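Local structure of hypothetical protein (Staphylococcus aureus subsp. aureus, 2IL5) at residues A[43-53]-A[62-70]. The protein is of unknown function but belongs to the Activator of Hsp90 ATPase homolog 1-like family, whose Bet v 1-like fold often encloses a ligand-binding cavity. Sequence-based numbering, arbitrary orientation.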
ATOM      1  N   PHE A  43       2.791  -2.190  -6.712  1.00 45.57           N
ATOM      2  CA  PHE A  43       1.878  -1.442  -5.848  1.00 45.75           C
ATOM      3  C   PHE A  43       0.502  -1.334  -6.474  1.00 45.94           C
ATOM      4  O   PHE A  43       0.286  -0.475  -7.321  1.00 44.93           O
ATOM      5  CB  PHE A  43       2.436  -0.046  -5.562  1.00 46.32           C
ATOM      6  CG  PHE A  43       1.698   0.677  -4.498  1.00 46.05           C
ATOM      7  CD1 PHE A  43       0.736   1.633  -4.823  1.00 48.35           C
ATOM      8  CD2 PHE A  43       1.939   0.393  -3.158  1.00 49.43           C
ATOM      9  CE1 PHE A  43       0.020   2.300  -3.819  1.00 49.13           C
ATOM     10  CE2 PHE A  43       1.223   1.054  -2.151  1.00 50.63           C
ATOM     11  CZ  PHE A  43       0.268   2.012  -2.499  1.00 49.75           C
HETATM   12  N   MSE A  44      -0.402  -2.222  -6.047  1.00 46.19           N
HETATM   13  CA  MSE A  44      -1.779  -2.368  -6.576  1.00 47.00           C
HETATM   14  C   MSE A  44      -1.830  -2.676  -8.062  1.00 45.54           C
HETATM   15  O   MSE A  44      -2.852  -2.523  -8.711  1.00 44.65           O
HETATM   16  CB  MSE A  44      -2.625  -1.124  -6.287  1.00 48.26           C
HETATM   17  CG  MSE A  44      -2.416  -0.516  -4.927  1.00 54.43           C
HETATM   18 SE   MSE A  44      -3.614  -1.248  -3.614  0.70 67.29          SE
HETATM   19  CE  MSE A  44      -5.370  -0.914  -4.420  1.00 64.21           C
ATOM     20  N   THR A  45      -0.701  -3.103  -8.600  1.00 45.20           N
ATOM     21  CA  THR A  45      -0.620  -3.403  -9.997  1.00 44.59           C
ATOM     22  C   THR A  45       0.555  -4.359 -10.264  1.00 43.96           C
ATOM     23  O   THR A  45       1.197  -4.827  -9.315  1.00 44.04           O
ATOM     24  CB  THR A  45      -0.536  -2.080 -10.766  1.00 44.77           C
ATOM     25  OG1 THR A  45      -0.786  -2.304 -12.158  1.00 44.86           O
ATOM     26  CG2 THR A  45       0.799  -1.384 -10.515  1.00 45.42           C
ATOM     27  N   SER A  46       0.811  -4.685 -11.529  1.00 42.52           N
ATOM     28  CA  SER A  46       2.020  -5.451 -11.890  1.00 42.06           C
ATOM     29  C   SER A  46       2.460  -5.088 -13.297  1.00 42.02           C
ATOM     30  O   SER A  46       1.712  -4.400 -14.020  1.00 42.22           O
ATOM     31  CB  SER A  46       1.809  -6.969 -11.746  1.00 41.07           C
ATOM     32  OG  SER A  46       0.875  -7.415 -12.700  1.00 40.61           O
ATOM     33  N   ALA A  47       3.668  -5.530 -13.674  1.00 41.51           N
ATOM     34  CA  ALA A  47       4.211  -5.261 -14.992  1.00 42.35           C
ATOM     35  C   ALA A  47       3.219  -5.585 -16.106  1.00 42.75           C
ATOM     36  O   ALA A  47       3.033  -4.772 -17.024  1.00 42.63           O
ATOM     37  CB  ALA A  47       5.542  -6.031 -15.221  1.00 42.53           C
ATOM     38  N   ARG A  48       2.566  -6.750 -16.003  1.00 43.16           N
ATOM     39  CA  ARG A  48       1.666  -7.219 -17.052  1.00 44.00           C
ATOM     40  C   ARG A  48       0.265  -6.680 -17.043  1.00 44.75           C
ATOM     41  O   ARG A  48      -0.344  -6.585 -18.102  1.00 45.70           O
ATOM     42  CB  ARG A  48       1.638  -8.745 -17.146  1.00 43.76           C
ATOM     43  CG  ARG A  48       2.765  -9.225 -18.008  1.00 43.82           C
ATOM     44  CD  ARG A  48       2.819 -10.731 -18.108  1.00 44.90           C
ATOM     45  NE  ARG A  48       1.983 -11.309 -19.156  1.00 40.77           N
ATOM     46  CZ  ARG A  48       2.219 -11.222 -20.465  1.00 42.27           C
ATOM     47  NH1 ARG A  48       1.416 -11.825 -21.327  1.00 39.87           N
ATOM     48  NH2 ARG A  48       3.240 -10.522 -20.921  1.00 44.06           N
ATOM     49  N   THR A  49      -0.268  -6.343 -15.870  1.00 45.71           N
ATOM     50  CA  THR A  49      -1.630  -5.826 -15.802  1.00 45.50           C
ATOM     51  C   THR A  49      -1.697  -4.288 -15.783  1.00 46.81           C
ATOM     52  O   THR A  49      -2.770  -3.704 -15.997  1.00 47.37           O
ATOM     53  CB  THR A  49      -2.390  -6.419 -14.619  1.00 45.74           C
ATOM     54  OG1 THR A  49      -1.694  -6.121 -13.391  1.00 41.37           O
ATOM     55  CG2 THR A  49      -2.535  -7.952 -14.818  1.00 43.70           C
ATOM     56  N   ASN A  50      -0.568  -3.626 -15.542  1.00 47.08           N
ATOM     57  CA  ASN A  50      -0.587  -2.166 -15.509  1.00 47.54           C
ATOM     58  C   ASN A  50      -0.970  -1.527 -16.849  1.00 47.93           C
ATOM     59  O   ASN A  50      -0.389  -1.854 -17.899  1.00 47.62           O
ATOM     60  CB  ASN A  50       0.719  -1.588 -14.995  1.00 46.91           C
ATOM     61  CG  ASN A  50       0.596  -0.117 -14.651  1.00 49.28           C
ATOM     62  OD1 ASN A  50       1.296   0.711 -15.238  1.00 50.79           O
ATOM     63  ND2 ASN A  50      -0.313   0.228 -13.701  1.00 47.38           N
ATOM     64  N   LYS A  51      -1.942  -0.615 -16.781  1.00 48.30           N
ATOM     65  CA  LYS A  51      -2.458   0.117 -17.933  1.00 48.85           C
ATOM     66  C   LYS A  51      -1.839   1.501 -18.000  1.00 48.90           C
ATOM     67  O   LYS A  51      -1.281   1.899 -19.017  1.00 48.28           O
ATOM     68  CB  LYS A  51      -3.960   0.294 -17.797  1.00 49.17           C
ATOM     69  CG  LYS A  51      -4.796  -0.812 -18.274  1.00 49.71           C
ATOM     70  CD  LYS A  51      -6.178  -0.283 -18.578  1.00 51.94           C
ATOM     71  CE  LYS A  51      -6.248   0.354 -19.979  1.00 54.97           C
ATOM     72  NZ  LYS A  51      -5.990  -0.623 -21.109  1.00 54.25           N
ATOM     73  N   GLU A  52      -1.997   2.247 -16.909  1.00 49.54           N
ATOM     74  CA  GLU A  52      -1.323   3.533 -16.720  1.00 50.32           C
ATOM     75  C   GLU A  52      -0.778   3.596 -15.314  1.00 50.06           C
ATOM     76  O   GLU A  52      -1.405   3.114 -14.367  1.00 50.14           O
ATOM     77  CB  GLU A  52      -2.278   4.723 -16.857  1.00 50.36           C
ATOM     78  CG  GLU A  52      -3.117   4.832 -18.114  1.00 54.42           C
ATOM     79  CD  GLU A  52      -4.140   5.980 -18.007  1.00 58.31           C
ATOM     80  OE1 GLU A  52      -3.860   6.979 -17.295  1.00 58.39           O
ATOM     81  OE2 GLU A  52      -5.222   5.871 -18.632  1.00 59.81           O
ATOM     82  N   ILE A  53       0.383   4.231 -15.188  1.00 50.53           N
ATOM     83  CA  ILE A  53       0.858   4.763 -13.918  1.00 49.87           C
ATOM     84  C   ILE A  53       1.470   6.167 -14.104  1.00 50.49           C
ATOM     85  O   ILE A  53       2.381   6.369 -14.914  1.00 50.44           O
ATOM     86  CB  ILE A  53       1.851   3.788 -13.217  1.00 49.48           C
ATOM     87  CG1 ILE A  53       2.372   4.403 -11.905  1.00 46.99           C
ATOM     88  CG2 ILE A  53       2.975   3.361 -14.203  1.00 49.31           C
ATOM     89  CD1 ILE A  53       3.065   3.459 -10.984  1.00 43.71           C
ATOM     90  N   LYS A  62       0.445  13.909  -6.553  1.00 45.70           N
ATOM     91  CA  LYS A  62      -0.527  12.862  -6.863  1.00 46.68           C
ATOM     92  C   LYS A  62       0.087  11.634  -7.529  1.00 46.32           C
ATOM     93  O   LYS A  62       1.079  11.736  -8.259  1.00 47.24           O
ATOM     94  CB  LYS A  62      -1.638  13.435  -7.741  1.00 47.33           C
ATOM     95  CG  LYS A  62      -2.696  12.380  -8.161  1.00 51.92           C
ATOM     96  CD  LYS A  62      -3.794  12.955  -9.057  1.00 55.03           C
ATOM     97  CE  LYS A  62      -4.577  11.835  -9.698  1.00 56.78           C
ATOM     98  NZ  LYS A  62      -5.544  12.379 -10.697  1.00 61.58           N
ATOM     99  N   TYR A  63      -0.500  10.467  -7.275  1.00 45.57           N
ATOM    100  CA  TYR A  63      -0.220   9.312  -8.090  1.00 44.63           C
ATOM    101  C   TYR A  63      -1.534   8.731  -8.599  1.00 45.27           C
ATOM    102  O   TYR A  63      -2.585   8.845  -7.940  1.00 44.28           O
ATOM    103  CB  TYR A  63       0.646   8.258  -7.369  1.00 43.88           C
ATOM    104  CG  TYR A  63      -0.103   7.524  -6.288  1.00 43.30           C
ATOM    105  CD1 TYR A  63      -0.121   7.998  -4.971  1.00 41.71           C
ATOM    106  CD2 TYR A  63      -0.839   6.375  -6.594  1.00 41.67           C
ATOM    107  CE1 TYR A  63      -0.842   7.329  -3.986  1.00 42.60           C
ATOM    108  CE2 TYR A  63      -1.566   5.708  -5.639  1.00 40.48           C
ATOM    109  CZ  TYR A  63      -1.566   6.171  -4.329  1.00 43.90           C
ATOM    110  OH  TYR A  63      -2.307   5.486  -3.385  1.00 42.39           O
ATOM    111  N   ARG A  64      -1.467   8.137  -9.799  1.00 45.24           N
ATOM    112  CA  ARG A  64      -2.626   7.505 -10.411  1.00 45.96           C
ATOM    113  C   ARG A  64      -2.266   6.183 -11.114  1.00 45.74           C
ATOM    114  O   ARG A  64      -1.514   6.170 -12.091  1.00 45.73           O
ATOM    115  CB  ARG A  64      -3.296   8.470 -11.376  1.00 45.79           C
ATOM    116  CG  ARG A  64      -4.568   7.941 -11.914  1.00 47.38           C
ATOM    117  CD  ARG A  64      -5.141   8.874 -12.959  1.00 51.47           C
ATOM    118  NE  ARG A  64      -6.494   8.454 -13.338  1.00 52.82           N
ATOM    119  CZ  ARG A  64      -6.771   7.837 -14.475  1.00 54.56           C
ATOM    120  NH1 ARG A  64      -8.011   7.471 -14.760  1.00 54.92           N
ATOM    121  NH2 ARG A  64      -5.793   7.588 -15.334  1.00 55.30           N
ATOM    122  N   ILE A  65      -2.800   5.080 -10.594  1.00 45.46           N
ATOM    123  CA  ILE A  65      -2.543   3.742 -11.129  1.00 44.86           C
ATOM    124  C   ILE A  65      -3.845   3.171 -11.697  1.00 45.09           C
ATOM    125  O   ILE A  65      -4.885   3.152 -11.013  1.00 43.87           O
ATOM    126  CB  ILE A  65      -1.989   2.798 -10.042  1.00 45.10           C
ATOM    127  CG1 ILE A  65      -0.665   3.351  -9.493  1.00 44.39           C
ATOM    128  CG2 ILE A  65      -1.884   1.368 -10.586  1.00 44.22           C
ATOM    129  CD1 ILE A  65      -0.085   2.634  -8.284  1.00 42.17           C
ATOM    130  N   VAL A  66      -3.774   2.750 -12.967  1.00 45.29           N
ATOM    131  CA  VAL A  66      -4.867   2.053 -13.658  1.00 45.35           C
ATOM    132  C   VAL A  66      -4.427   0.600 -13.938  1.00 45.22           C
ATOM    133  O   VAL A  66      -3.440   0.353 -14.616  1.00 45.56           O
ATOM    134  CB  VAL A  66      -5.236   2.787 -14.954  1.00 45.75           C
ATOM    135  CG1 VAL A  66      -6.435   2.173 -15.598  1.00 45.78           C
ATOM    136  CG2 VAL A  66      -5.480   4.274 -14.674  1.00 45.84           C
ATOM    137  N   ASP A  67      -5.141  -0.352 -13.359  1.00 44.90           N
ATOM    138  CA  ASP A  67      -4.760  -1.751 -13.390  1.00 43.74           C
ATOM    139  C   ASP A  67      -5.849  -2.544 -14.100  1.00 43.08           C
ATOM    140  O   ASP A  67      -7.041  -2.434 -13.750  1.00 42.58           O
ATOM    141  CB  ASP A  67      -4.555  -2.300 -11.969  1.00 43.75           C
ATOM    142  CG  ASP A  67      -3.900  -3.680 -11.965  1.00 45.05           C
ATOM    143  OD1 ASP A  67      -2.784  -3.830 -12.516  1.00 45.90           O
ATOM    144  OD2 ASP A  67      -4.495  -4.621 -11.414  1.00 46.63           O
ATOM    145  N   GLN A  68      -5.417  -3.326 -15.100  1.00 41.59           N
ATOM    146  CA  GLN A  68      -6.266  -4.232 -15.864  1.00 40.66           C
ATOM    147  C   GLN A  68      -6.746  -5.454 -15.069  1.00 40.16           C
ATOM    148  O   GLN A  68      -5.957  -6.274 -14.617  1.00 39.95           O
ATOM    149  CB  GLN A  68      -5.520  -4.689 -17.122  1.00 40.90           C
ATOM    150  CG  GLN A  68      -6.382  -5.411 -18.167  1.00 39.64           C
ATOM    151  CD  GLN A  68      -7.444  -4.520 -18.747  1.00 39.40           C
ATOM    152  OE1 GLN A  68      -8.627  -4.648 -18.420  1.00 39.76           O
ATOM    153  NE2 GLN A  68      -7.029  -3.594 -19.596  1.00 39.23           N
ATOM    154  N   GLN A  69      -8.059  -5.560 -14.910  1.00 40.39           N
ATOM    155  CA  GLN A  69      -8.700  -6.747 -14.350  1.00 40.64           C
ATOM    156  C   GLN A  69      -9.377  -7.533 -15.462  1.00 39.24           C
ATOM    157  O   GLN A  69      -9.293  -7.147 -16.617  1.00 37.90           O
ATOM    158  CB  GLN A  69      -9.740  -6.315 -13.310  1.00 41.72           C
ATOM    159  CG  GLN A  69      -9.167  -5.436 -12.187  1.00 47.24           C
ATOM    160  CD  GLN A  69      -8.466  -6.275 -11.140  1.00 56.53           C
ATOM    161  OE1 GLN A  69      -7.275  -6.597 -11.270  1.00 59.83           O
ATOM    162  NE2 GLN A  69      -9.200  -6.635 -10.084  1.00 60.45           N
ATOM    163  N   ARG A  70     -10.061  -8.615 -15.102  1.00 38.86           N
ATOM    164  CA  ARG A  70     -10.694  -9.494 -16.076  1.00 39.68           C
ATOM    165  C   ARG A  70     -11.854  -8.831 -16.852  1.00 40.42           C
ATOM    166  O   ARG A  70     -12.385  -7.801 -16.427  1.00 39.87           O
ATOM    167  CB  ARG A  70     -11.129 -10.820 -15.417  1.00 39.58           C
ATOM    168  CG  ARG A  70      -9.964 -11.645 -14.908  1.00 37.44           C
ATOM    169  CD  ARG A  70     -10.388 -13.028 -14.552  1.00 37.08           C
ATOM    170  NE  ARG A  70     -10.635 -13.834 -15.738  1.00 38.73           N
ATOM    171  CZ  ARG A  70      -9.716 -14.543 -16.397  1.00 38.03           C
ATOM    172  NH1 ARG A  70     -10.068 -15.247 -17.452  1.00 35.69           N
ATOM    173  NH2 ARG A  70      -8.448 -14.551 -16.008  1.00 38.02           N
TER
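Strands 50-53 and 62-68 run antiparallel, their axes 4.5 Å apart at closest approach, and a classic beta bulge interrupts their ladder where K51 and E52 both face V66. V66 O accepts a hydrogen bond from K51 N and a weak one from E52 N, while V66 N returns a nearly straight bond to E52 O (2.8 Å, 176° at the hydrogen). One step further on, Q68 N is bound to T49 O.

On the face shared by N50, I53, I65 and D67, the buried carboxylate of D67 ties the loop leading into strand 50-53 to strand 62-68. Its OD1 accepts two hydroxyl bonds: T49 OG1 lies on the syn side at 2.7 Å, close to the carboxylate plane, whereas T45 OG1 comes from above that plane at 2.5 Å. With chi1 at 58°, T49 tucks its hydroxyl between its own N and carbonyl carbon, within reach of D67. N50 ND2 links the T45 hydroxyl to E52 O, the second bond being bent.

This hairpin forms one end of the seven-stranded antiparallel sheet of the Bet v 1-like fold, and M44 reaches M157 of the long helix 136-166. Beside D67, I65 splits its branches: CG2 packs on T45 CB, and I65 CD1 meets the F43 ring at its edge, 3.7 Å from F43 CD1. The F43 and Y63 side chains cross at about a right angle, F43 CE1 lying 4.2 Å from Y63 CE2, and both touch M92 and I94; the Y63 hydroxyl is bonded to T93 O.

On the other face, V66 CG2 packs 3.9 Å from E52 CB. Beside this pair, extended R64 brings NH2 to E52 OE1, which lies at the guanidinium edge near its plane, in a 2.8 Å salt bridge.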